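Local coordinates for CghA (Chaetomium globosum, PDB 6KBC), which belongs to the Diels-Alderase family of the calycin clan, a two-domain beta-rich protein that carries a bound ligand, WK1, in a pocket, at residues 265-277 against 282-294. Numbering follows the deposited sequence.
Sequences KYYQNTVNAALYR and VSNALRSLPPDRR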
ATOM      1  N   LYS A 265       7.485   0.117 -22.737  1.00 24.57           N
ATOM      2  CA  LYS A 265       6.044   0.171 -22.934  1.00 24.45           C
ATOM      3  C   LYS A 265       5.523   1.600 -22.976  1.00 23.64           C
ATOM      4  O   LYS A 265       4.322   1.822 -22.768  1.00 23.02           O
ATOM      5  CB  LYS A 265       5.311  -0.628 -21.850  1.00 27.19           C
ATOM      6  CG  LYS A 265       5.505  -2.121 -22.019  1.00 36.95           C
ATOM      7  CD  LYS A 265       5.052  -2.890 -20.788  1.00 40.47           C
ATOM      8  CE  LYS A 265       4.668  -4.307 -21.179  1.00 48.87           C
ATOM      9  NZ  LYS A 265       5.044  -5.322 -20.150  1.00 49.06           N
ATOM     10  N   TYR A 266       6.408   2.571 -23.223  1.00 22.98           N
ATOM     11  CA  TYR A 266       6.003   3.950 -23.519  1.00 20.84           C
ATOM     12  C   TYR A 266       5.356   4.621 -22.304  1.00 19.91           C
ATOM     13  O   TYR A 266       4.423   5.410 -22.441  1.00 20.18           O
ATOM     14  CB  TYR A 266       5.079   3.988 -24.738  1.00 21.03           C
ATOM     15  CG  TYR A 266       5.669   3.185 -25.886  1.00 24.79           C
ATOM     16  CD1 TYR A 266       6.775   3.659 -26.587  1.00 25.41           C
ATOM     17  CD2 TYR A 266       5.158   1.938 -26.230  1.00 26.48           C
ATOM     18  CE1 TYR A 266       7.341   2.920 -27.635  1.00 27.91           C
ATOM     19  CE2 TYR A 266       5.730   1.182 -27.273  1.00 27.33           C
ATOM     20  CZ  TYR A 266       6.811   1.682 -27.963  1.00 29.19           C
ATOM     21  OH  TYR A 266       7.377   0.957 -28.993  1.00 35.13           O
ATOM     22  N   TYR A 267       5.888   4.320 -21.117  1.00 19.53           N
ATOM     23  CA  TYR A 267       5.457   4.940 -19.863  1.00 20.98           C
ATOM     24  C   TYR A 267       3.952   4.805 -19.679  1.00 21.57           C
ATOM     25  O   TYR A 267       3.245   5.773 -19.392  1.00 23.94           O
ATOM     26  CB  TYR A 267       5.888   6.403 -19.798  1.00 18.80           C
ATOM     27  CG  TYR A 267       7.382   6.546 -19.811  1.00 20.03           C
ATOM     28  CD1 TYR A 267       8.120   6.301 -18.670  1.00 21.98           C
ATOM     29  CD2 TYR A 267       8.058   6.902 -20.972  1.00 22.64           C
ATOM     30  CE1 TYR A 267       9.485   6.413 -18.671  1.00 20.48           C
ATOM     31  CE2 TYR A 267       9.460   7.012 -20.989  1.00 21.99           C
ATOM     32  CZ  TYR A 267      10.151   6.772 -19.833  1.00 24.86           C
ATOM     33  OH  TYR A 267      11.519   6.882 -19.800  1.00 22.70           O
ATOM     34  N   GLN A 268       3.451   3.600 -19.921  1.00 19.51           N
ATOM     35  CA  GLN A 268       2.061   3.300 -19.608  1.00 22.06           C
ATOM     36  C   GLN A 268       1.743   3.768 -18.198  1.00 20.39           C
ATOM     37  O   GLN A 268       2.530   3.567 -17.270  1.00 22.37           O
ATOM     38  CB  GLN A 268       1.789   1.800 -19.725  1.00 23.04           C
ATOM     39  CG  GLN A 268       1.549   1.373 -21.141  1.00 24.19           C
ATOM     40  CD  GLN A 268       1.321  -0.096 -21.271  1.00 32.45           C
ATOM     41  OE1 GLN A 268       1.471  -0.852 -20.303  1.00 35.46           O
ATOM     42  NE2 GLN A 268       0.945  -0.526 -22.473  1.00 32.23           N
ATOM     43  N   ASN A 269       0.594   4.425 -18.065  1.00 19.80           N
ATOM     44  CA  ASN A 269       0.157   5.086 -16.843  1.00 23.24           C
ATOM     45  C   ASN A 269      -1.038   4.300 -16.327  1.00 18.93           C
ATOM     46  O   ASN A 269      -2.103   4.319 -16.954  1.00 21.30           O
ATOM     47  CB  ASN A 269      -0.208   6.535 -17.156  1.00 20.82           C
ATOM     48  CG  ASN A 269      -0.109   7.451 -15.957  1.00 27.56           C
ATOM     49  OD1 ASN A 269       0.075   7.015 -14.820  1.00 28.42           O
ATOM     50  ND2 ASN A 269      -0.241   8.741 -16.208  1.00 33.55           N
ATOM     51  N   THR A 270      -0.857   3.576 -15.223  1.00 19.49           N
ATOM     52  CA  THR A 270      -1.927   2.735 -14.696  1.00 20.58           C
ATOM     53  C   THR A 270      -2.126   3.005 -13.209  1.00 20.53           C
ATOM     54  O   THR A 270      -1.215   3.466 -12.510  1.00 19.52           O
ATOM     55  CB  THR A 270      -1.647   1.238 -14.926  1.00 19.52           C
ATOM     56  OG1 THR A 270      -0.477   0.836 -14.204  1.00 20.73           O
ATOM     57  CG2 THR A 270      -1.422   0.954 -16.420  1.00 22.16           C
ATOM     58  N   VAL A 271      -3.324   2.682 -12.714  1.00 23.27           N
ATOM     59  CA  VAL A 271      -3.665   3.032 -11.340  1.00 20.46           C
ATOM     60  C   VAL A 271      -4.817   2.168 -10.852  1.00 20.63           C
ATOM     61  O   VAL A 271      -5.722   1.809 -11.607  1.00 19.76           O
ATOM     62  CB  VAL A 271      -4.008   4.540 -11.207  1.00 18.68           C
ATOM     63  CG1 VAL A 271      -5.348   4.857 -11.849  1.00 21.57           C
ATOM     64  CG2 VAL A 271      -4.012   4.970  -9.756  1.00 17.83           C
ATOM     65  N   ASN A 272      -4.790   1.865  -9.568  1.00 19.06           N
ATOM     66  CA  ASN A 272      -5.961   1.363  -8.866  1.00 20.32           C
ATOM     67  C   ASN A 272      -6.141   2.285  -7.669  1.00 17.89           C
ATOM     68  O   ASN A 272      -5.309   2.282  -6.763  1.00 19.52           O
ATOM     69  CB  ASN A 272      -5.759  -0.087  -8.452  1.00 19.43           C
ATOM     70  CG  ASN A 272      -7.051  -0.739  -8.038  1.00 24.31           C
ATOM     71  OD1 ASN A 272      -7.695  -0.285  -7.086  1.00 22.70           O
ATOM     72  ND2 ASN A 272      -7.482  -1.754  -8.792  1.00 22.59           N
ATOM     73  N   ALA A 273      -7.176   3.119  -7.705  1.00 20.15           N
ATOM     74  CA  ALA A 273      -7.314   4.188  -6.728  1.00 22.17           C
ATOM     75  C   ALA A 273      -8.782   4.397  -6.425  1.00 19.79           C
ATOM     76  O   ALA A 273      -9.666   4.004  -7.193  1.00 20.21           O
ATOM     77  CB  ALA A 273      -6.704   5.509  -7.220  1.00 14.94           C
ATOM     78  N   ALA A 274      -9.034   5.081  -5.317  1.00 17.72           N
ATOM     79  CA  ALA A 274     -10.405   5.343  -4.925  1.00 18.61           C
ATOM     80  C   ALA A 274     -10.448   6.614  -4.100  1.00 21.83           C
ATOM     81  O   ALA A 274      -9.556   6.861  -3.280  1.00 21.06           O
ATOM     82  CB  ALA A 274     -10.987   4.167  -4.128  1.00 23.41           C
ATOM     83  N   LEU A 275     -11.483   7.414  -4.323  1.00 20.30           N
ATOM     84  CA  LEU A 275     -11.789   8.545  -3.467  1.00 20.08           C
ATOM     85  C   LEU A 275     -13.167   8.316  -2.858  1.00 21.69           C
ATOM     86  O   LEU A 275     -14.112   7.952  -3.563  1.00 20.89           O
ATOM     87  CB  LEU A 275     -11.762   9.859  -4.225  1.00 19.16           C
ATOM     88  CG  LEU A 275     -12.127  11.089  -3.402  1.00 22.33           C
ATOM     89  CD1 LEU A 275     -11.043  11.396  -2.363  1.00 19.33           C
ATOM     90  CD2 LEU A 275     -12.354  12.276  -4.335  1.00 20.30           C
ATOM     91  N   TYR A 276     -13.265   8.514  -1.555  1.00 18.70           N
ATOM     92  CA  TYR A 276     -14.522   8.399  -0.840  1.00 20.56           C
ATOM     93  C   TYR A 276     -14.834   9.749  -0.232  1.00 22.04           C
ATOM     94  O   TYR A 276     -13.929  10.509   0.102  1.00 19.90           O
ATOM     95  CB  TYR A 276     -14.442   7.347   0.250  1.00 20.45           C
ATOM     96  CG  TYR A 276     -14.066   5.982  -0.240  1.00 23.45           C
ATOM     97  CD1 TYR A 276     -12.733   5.616  -0.370  1.00 21.30           C
ATOM     98  CD2 TYR A 276     -15.050   5.028  -0.535  1.00 23.39           C
ATOM     99  CE1 TYR A 276     -12.379   4.359  -0.813  1.00 22.25           C
ATOM    100  CE2 TYR A 276     -14.704   3.766  -0.978  1.00 25.01           C
ATOM    101  CZ  TYR A 276     -13.370   3.438  -1.116  1.00 23.78           C
ATOM    102  OH  TYR A 276     -13.007   2.187  -1.543  1.00 23.79           O
ATOM    103  N   ARG A 277     -16.121  10.055  -0.121  1.00 22.52           N
ATOM    104  CA  ARG A 277     -16.586  11.205   0.639  1.00 21.73           C
ATOM    105  C   ARG A 277     -17.609  10.693   1.639  1.00 28.61           C
ATOM    106  O   ARG A 277     -18.639  10.143   1.240  1.00 25.26           O
ATOM    107  CB  ARG A 277     -17.195  12.274  -0.266  1.00 24.01           C
ATOM    108  CG  ARG A 277     -17.484  13.587   0.462  1.00 27.24           C
ATOM    109  CD  ARG A 277     -18.214  14.584  -0.433  1.00 31.36           C
ATOM    110  NE  ARG A 277     -17.863  15.966  -0.096  1.00 34.67           N
ATOM    111  CZ  ARG A 277     -18.337  16.636   0.956  1.00 41.03           C
ATOM    112  NH1 ARG A 277     -19.199  16.064   1.793  1.00 39.04           N
ATOM    113  NH2 ARG A 277     -17.952  17.888   1.168  1.00 38.52           N
ATOM    114  N   VAL A 282     -16.757   8.040  -4.499  1.00 22.40           N
ATOM    115  CA  VAL A 282     -17.125   9.092  -5.433  1.00 18.86           C
ATOM    116  C   VAL A 282     -16.222   9.112  -6.655  1.00 22.26           C
ATOM    117  O   VAL A 282     -16.585   9.731  -7.669  1.00 23.30           O
ATOM    118  CB  VAL A 282     -17.162  10.472  -4.740  1.00 21.72           C
ATOM    119  CG1 VAL A 282     -18.261  10.483  -3.646  1.00 25.05           C
ATOM    120  CG2 VAL A 282     -15.803  10.837  -4.139  1.00 22.26           C
ATOM    121  N   SER A 283     -15.090   8.414  -6.612  1.00 20.73           N
ATOM    122  CA  SER A 283     -14.297   8.146  -7.808  1.00 22.77           C
ATOM    123  C   SER A 283     -13.706   6.750  -7.669  1.00 23.33           C
ATOM    124  O   SER A 283     -12.868   6.508  -6.795  1.00 23.40           O
ATOM    125  CB  SER A 283     -13.196   9.196  -8.002  1.00 21.04           C
ATOM    126  OG  SER A 283     -12.535   9.014  -9.255  1.00 21.43           O
ATOM    127  N   ASN A 284     -14.150   5.831  -8.522  1.00 21.71           N
ATOM    128  CA  ASN A 284     -13.552   4.502  -8.621  1.00 22.59           C
ATOM    129  C   ASN A 284     -12.512   4.570  -9.733  1.00 24.44           C
ATOM    130  O   ASN A 284     -12.780   4.246 -10.897  1.00 23.01           O
ATOM    131  CB  ASN A 284     -14.629   3.458  -8.889  1.00 25.69           C
ATOM    132  CG  ASN A 284     -14.073   2.056  -8.988  1.00 31.64           C
ATOM    133  OD1 ASN A 284     -12.950   1.796  -8.590  1.00 31.40           O
ATOM    134  ND2 ASN A 284     -14.872   1.140  -9.522  1.00 42.96           N
ATOM    135  N   ALA A 285     -11.308   4.998  -9.374  1.00 25.37           N
ATOM    136  CA  ALA A 285     -10.341   5.486 -10.359  1.00 23.16           C
ATOM    137  C   ALA A 285      -9.439   4.341 -10.794  1.00 20.70           C
ATOM    138  O   ALA A 285      -8.449   4.016 -10.133  1.00 22.32           O
ATOM    139  CB  ALA A 285      -9.542   6.652  -9.789  1.00 21.09           C
ATOM    140  N   LEU A 286      -9.779   3.731 -11.922  1.00 19.93           N
ATOM    141  CA  LEU A 286      -8.953   2.700 -12.529  1.00 20.48           C
ATOM    142  C   LEU A 286      -8.256   3.223 -13.777  1.00 22.22           C
ATOM    143  O   LEU A 286      -7.670   2.440 -14.532  1.00 24.91           O
ATOM    144  CB  LEU A 286      -9.813   1.488 -12.868  1.00 23.34           C
ATOM    145  CG  LEU A 286     -10.505   0.899 -11.637  1.00 26.22           C
ATOM    146  CD1 LEU A 286     -11.510  -0.151 -12.076  1.00 29.24           C
ATOM    147  CD2 LEU A 286      -9.463   0.322 -10.658  1.00 26.69           C
ATOM    148  N   ARG A 287      -8.327   4.529 -14.004  1.00 23.37           N
ATOM    149  CA  ARG A 287      -7.706   5.201 -15.134  1.00 20.85           C
ATOM    150  C   ARG A 287      -6.800   6.305 -14.593  1.00 20.95           C
ATOM    151  O   ARG A 287      -7.230   7.115 -13.767  1.00 18.04           O
ATOM    152  CB  ARG A 287      -8.784   5.777 -16.065  1.00 21.70           C
ATOM    153  CG  ARG A 287      -8.253   6.602 -17.244  1.00 21.42           C
ATOM    154  CD  ARG A 287      -9.420   7.199 -18.032  1.00 23.25           C
ATOM    155  NE  ARG A 287     -10.130   6.169 -18.796  1.00 20.61           N
ATOM    156  CZ  ARG A 287     -11.154   6.415 -19.598  1.00 22.51           C
ATOM    157  NH1 ARG A 287     -11.599   7.656 -19.739  1.00 24.46           N
ATOM    158  NH2 ARG A 287     -11.730   5.421 -20.260  1.00 26.21           N
ATOM    159  N   SER A 288      -5.550   6.330 -15.049  1.00 22.79           N
ATOM    160  CA  SER A 288      -4.551   7.298 -14.608  1.00 19.74           C
ATOM    161  C   SER A 288      -4.271   8.271 -15.749  1.00 23.63           C
ATOM    162  O   SER A 288      -3.821   7.853 -16.816  1.00 21.76           O
ATOM    163  CB  SER A 288      -3.270   6.576 -14.188  1.00 19.48           C
ATOM    164  OG  SER A 288      -2.327   7.462 -13.584  1.00 22.26           O
ATOM    165  N   LEU A 289      -4.492   9.580 -15.505  1.00 20.74           N
ATOM    166  CA  LEU A 289      -4.422  10.563 -16.576  1.00 19.97           C
ATOM    167  C   LEU A 289      -3.020  11.143 -16.715  1.00 20.11           C
ATOM    168  O   LEU A 289      -2.271  11.210 -15.732  1.00 18.53           O
ATOM    169  CB  LEU A 289      -5.382  11.702 -16.303  1.00 21.23           C
ATOM    170  CG  LEU A 289      -6.825  11.214 -16.235  1.00 22.06           C
ATOM    171  CD1 LEU A 289      -7.713  12.322 -15.721  1.00 18.87           C
ATOM    172  CD2 LEU A 289      -7.252  10.745 -17.637  1.00 25.65           C
ATOM    173  N   PRO A 290      -2.680  11.603 -17.920  1.00 21.61           N
ATOM    174  CA  PRO A 290      -1.425  12.349 -18.110  1.00 18.88           C
ATOM    175  C   PRO A 290      -1.318  13.479 -17.102  1.00 19.85           C
ATOM    176  O   PRO A 290      -2.260  14.265 -16.927  1.00 19.20           O
ATOM    177  CB  PRO A 290      -1.546  12.882 -19.544  1.00 18.21           C
ATOM    178  CG  PRO A 290      -2.416  11.855 -20.232  1.00 23.86           C
ATOM    179  CD  PRO A 290      -3.416  11.417 -19.185  1.00 19.48           C
ATOM    180  N   PRO A 291      -0.187  13.569 -16.402  1.00 20.04           N
ATOM    181  CA  PRO A 291      -0.062  14.527 -15.290  1.00 20.81           C
ATOM    182  C   PRO A 291      -0.239  15.990 -15.687  1.00 22.56           C
ATOM    183  O   PRO A 291      -0.517  16.816 -14.808  1.00 18.75           O
ATOM    184  CB  PRO A 291       1.367  14.277 -14.781  1.00 18.98           C
ATOM    185  CG  PRO A 291       1.663  12.862 -15.181  1.00 26.40           C
ATOM    186  CD  PRO A 291       0.981  12.673 -16.511  1.00 23.02           C
ATOM    187  N   ASP A 292      -0.059  16.354 -16.960  1.00 18.63           N
ATOM    188  CA  ASP A 292      -0.156  17.753 -17.355  1.00 17.99           C
ATOM    189  C   ASP A 292      -1.533  18.127 -17.896  1.00 20.80           C
ATOM    190  O   ASP A 292      -1.719  19.250 -18.387  1.00 21.14           O
ATOM    191  CB  ASP A 292       0.968  18.100 -18.354  1.00 20.15           C
ATOM    192  CG  ASP A 292       0.857  17.347 -19.672  1.00 20.97           C
ATOM    193  OD1 ASP A 292       0.199  16.283 -19.711  1.00 18.90           O
ATOM    194  OD2 ASP A 292       1.486  17.804 -20.664  1.00 22.10           O
ATOM    195  N   ARG A 293      -2.509  17.232 -17.794  1.00 19.43           N
ATOM    196  CA  ARG A 293      -3.882  17.582 -18.114  1.00 22.34           C
ATOM    197  C   ARG A 293      -4.540  18.148 -16.860  1.00 24.57           C
ATOM    198  O   ARG A 293      -4.122  17.861 -15.738  1.00 26.57           O
ATOM    199  CB  ARG A 293      -4.650  16.362 -18.642  1.00 20.46           C
ATOM    200  CG  ARG A 293      -4.485  16.177 -20.170  1.00 20.36           C
ATOM    201  CD  ARG A 293      -5.092  14.873 -20.671  1.00 19.56           C
ATOM    202  NE  ARG A 293      -6.552  14.885 -20.549  1.00 21.17           N
ATOM    203  CZ  ARG A 293      -7.348  13.910 -20.984  1.00 23.15           C
ATOM    204  NH1 ARG A 293      -6.835  12.845 -21.608  1.00 19.09           N
ATOM    205  NH2 ARG A 293      -8.660  14.014 -20.806  1.00 23.05           N
ATOM    206  N   ARG A 294      -5.517  19.032 -17.057  1.00 23.79           N
ATOM    207  CA  ARG A 294      -6.305  19.523 -15.927  1.00 25.64           C
ATOM    208  C   ARG A 294      -7.691  19.883 -16.411  1.00 25.16           C
ATOM    209  O   ARG A 294      -8.327  20.805 -15.888  1.00 24.36           O
ATOM    210  CB  ARG A 294      -5.620  20.707 -15.233  1.00 23.05           C
ATOM    211  CG  ARG A 294      -5.235  21.824 -16.162  1.00 26.81           C
ATOM    212  CD  ARG A 294      -4.534  22.954 -15.418  1.00 26.14           C
ATOM    213  NE  ARG A 294      -3.210  22.561 -14.915  1.00 25.87           N
ATOM    214  CZ  ARG A 294      -2.370  23.404 -14.316  1.00 26.04           C
ATOM    215  NH1 ARG A 294      -2.707  24.682 -14.177  1.00 24.05           N
ATOM    216  NH2 ARG A 294      -1.186  22.985 -13.883  1.00 27.34           N
TER
HETATM  217  O   HOH W   1      -4.683   4.081 -16.835  1.00 18.82           O
HETATM  218  O   HOH W   2      -5.091   1.901 -15.072  1.00 22.91           O
HETATM  219  O   HOH W   3     -11.230   1.613  -6.899  1.00 32.45           O
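Leu275 sits opposite two residues at once: Leu275 O takes the backbone N-H of Val282, with Val282 N 2.8 Å away, and that of Ser283, with Ser283 N 3.2 Å from Leu275 O, both bonds nearly straight. That is a classic beta bulge. CG2 of Val282 lies 3.7 Å from CD2 of Leu275, the two side chains crossing at a slant. On the face that carries Leu275, methyl meets methyl where CB of Ala273 and CB of Ala285 pair. Phe329 of strand 324-330 packs on Leu275 and Ser283, and Val303 of strand 302-308 on Ala285 and Val271; Ser283 OG bonds to Arg330 O. The strands form the antiparallel hairpin 269-277/280-285 in the C-terminal domain, with strand 252-261 bonded along the other edge of 269-277.

Beyond Ala285 the direct ladder gives way to water. One water joins Val271 N to Leu286 O, and another links Asn269 O to Ser288 N. Val271 still packs here, its CG1 set between backbone N and carbonyl carbon (chi1 72°) and lying 3.6 Å from CB of Ser288. Ser288 OG donates to Asn269 OD1 over 2.7 Å, approaching from above the amide plane, 66° out of it. On the opposite face, CD2 of Leu286 lies alongside the Asn272 amide, 3.4 Å from ND2, which is itself bonded to Glu174 O. The loop then runs into solvent at Pro290 and Pro291, where CD of Pro291 only brushes Asn269 ND2.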